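Local coordinates for protein Two-component system response regulator (Bacteroides fragilis, PDB 2QR3) that probably receives a phosphoryl signal through its receiver domain and, as a full-length sigma-54-type regulator, probably binds ATP and specific DNA to control transcription, at residues Glu49-Asp54 / Arg79-Val84. Sequence-based numbering, arbitrary orientation.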
# COMPACT_ATOMS: atom_id res chain seq x y z
N GLU A 49 -3.38 -8.59 4.27
CA GLU A 49 -4.18 -8.87 3.08
C GLU A 49 -3.86 -7.95 1.89
O GLU A 49 -4.13 -8.30 0.76
CB GLU A 49 -5.66 -8.82 3.42
CG GLU A 49 -6.07 -10.21 3.96
CD GLU A 49 -7.50 -10.32 4.37
OE1 GLU A 49 -8.38 -9.93 3.56
OE2 GLU A 49 -7.75 -10.83 5.48
N VAL A 50 -3.28 -6.80 2.18
CA VAL A 50 -2.91 -5.85 1.12
C VAL A 50 -1.92 -4.85 1.76
O VAL A 50 -1.94 -4.67 2.99
CB VAL A 50 -4.18 -5.17 0.51
CG1 VAL A 50 -4.93 -4.39 1.55
CG2 VAL A 50 -3.82 -4.27 -0.70
N VAL A 51 -1.05 -4.25 0.94
CA VAL A 51 -0.14 -3.20 1.39
C VAL A 51 -0.45 -2.00 0.51
O VAL A 51 -0.53 -2.13 -0.73
CB VAL A 51 1.35 -3.58 1.18
CG1 VAL A 51 2.29 -2.42 1.63
CG2 VAL A 51 1.71 -4.84 1.99
N LEU A 52 -0.62 -0.83 1.12
CA LEU A 52 -0.71 0.44 0.36
C LEU A 52 0.66 1.10 0.48
O LEU A 52 1.10 1.46 1.60
CB LEU A 52 -1.80 1.37 0.95
CG LEU A 52 -1.97 2.74 0.24
CD1 LEU A 52 -2.33 2.52 -1.26
CD2 LEU A 52 -3.08 3.54 0.95
N LEU A 53 1.34 1.23 -0.66
CA LEU A 53 2.75 1.65 -0.70
C LEU A 53 2.98 3.00 -1.42
O LEU A 53 2.73 3.15 -2.64
CB LEU A 53 3.62 0.57 -1.38
CG LEU A 53 5.12 0.85 -1.59
CD1 LEU A 53 5.86 0.96 -0.24
CD2 LEU A 53 5.71 -0.29 -2.46
N ASP A 54 3.52 3.96 -0.66
CA ASP A 54 3.94 5.29 -1.15
C ASP A 54 4.93 5.13 -2.31
O ASP A 54 5.96 4.49 -2.18
CB ASP A 54 4.58 6.02 0.06
CG ASP A 54 5.14 7.43 -0.24
OD1 ASP A 54 5.05 7.97 -1.37
OD2 ASP A 54 5.70 7.98 0.74
N ARG A 79 4.98 -13.37 -2.81
CA ARG A 79 4.57 -13.35 -4.22
C ARG A 79 3.08 -13.09 -4.41
O ARG A 79 2.67 -12.45 -5.37
CB ARG A 79 4.97 -14.69 -4.86
CG ARG A 79 6.48 -14.78 -5.13
CD ARG A 79 7.08 -16.19 -4.87
NE ARG A 79 6.13 -17.29 -5.06
CZ ARG A 79 6.48 -18.54 -5.37
NH1 ARG A 79 7.76 -18.85 -5.54
NH2 ARG A 79 5.55 -19.48 -5.52
N ASP A 80 2.28 -13.55 -3.46
CA ASP A 80 0.84 -13.41 -3.57
C ASP A 80 0.22 -12.25 -2.76
O ASP A 80 -1.01 -12.08 -2.75
CB ASP A 80 0.19 -14.74 -3.20
CG ASP A 80 0.61 -15.88 -4.14
OD1 ASP A 80 0.63 -15.66 -5.37
OD2 ASP A 80 0.95 -16.96 -3.62
N LEU A 81 1.05 -11.42 -2.14
CA LEU A 81 0.53 -10.30 -1.34
C LEU A 81 0.23 -9.10 -2.25
O LEU A 81 1.15 -8.57 -2.89
CB LEU A 81 1.60 -9.91 -0.30
CG LEU A 81 1.34 -8.64 0.52
CD1 LEU A 81 -0.03 -8.73 1.21
CD2 LEU A 81 2.45 -8.45 1.52
N PRO A 82 -1.05 -8.70 -2.38
CA PRO A 82 -1.36 -7.54 -3.24
C PRO A 82 -0.70 -6.26 -2.73
O PRO A 82 -0.78 -5.98 -1.54
CB PRO A 82 -2.88 -7.39 -3.11
CG PRO A 82 -3.35 -8.80 -2.76
CD PRO A 82 -2.29 -9.32 -1.84
N VAL A 83 -0.07 -5.52 -3.64
CA VAL A 83 0.53 -4.23 -3.31
C VAL A 83 -0.12 -3.18 -4.18
O VAL A 83 -0.13 -3.31 -5.43
CB VAL A 83 2.06 -4.22 -3.56
CG1 VAL A 83 2.61 -2.80 -3.29
CG2 VAL A 83 2.77 -5.24 -2.66
N VAL A 84 -0.70 -2.16 -3.54
CA VAL A 84 -1.33 -1.06 -4.26
C VAL A 84 -0.41 0.16 -4.09
O VAL A 84 -0.09 0.51 -2.97
CB VAL A 84 -2.73 -0.77 -3.68
CG1 VAL A 84 -3.36 0.48 -4.37
CG2 VAL A 84 -3.65 -2.00 -3.87
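Val-51 and Val-84 illustrate how a parallel strand pair satisfies its backbone. Val-51 spends both its polar atoms on the neighbouring strand: its N donates to Pro-82 O at 3.0 Å, and its O accepts the N-H of Val-84 at 2.8 Å in an almost straight bond (175° at the hydrogen). Val-84 O then takes the N-H of Leu-53, also at 2.8 Å. Each of the three carbonyl oxygens receives a second, softer approach from a CA-H, as where Val-50 CA lies 3.4 Å from Pro-82 O. Pro-82 has no N-H to give, and its CD rests against Glu-49 O instead, 3.3 Å away. The pairing joins neighbouring strands of the five-stranded parallel sheet of a CheY-like receiver domain, order 2-1-3-4-5, with helix 67-77 completing the beta-alpha-beta crossover. Leu-52, at the same time, turns its backbone bonds to Ile-7 and Val-9 of strand 5-9, and Leu-53 O is left to Phe-86. Val-51 and Val-83 share one face of the sheet. There Val-51 packs on Val-9, and its CG2, anti to its carbonyl carbon, meets Leu-81 CD2 at 3.7 Å with the two side chains nearly perpendicular; Val-83 CG1 lies beside Leu-53 CB, both residues packing on helix 67-77. On the other face, under helix 113-124, Val-50 CG2 touches Val-84 CG2 at 3.9 Å. Val-84 CG1 meets Leu-52 CD1. Asp-54, the predicted phosphorylation site, ends the strand, its carboxylate accepting N-H groups from Asn-56 and Asp-11.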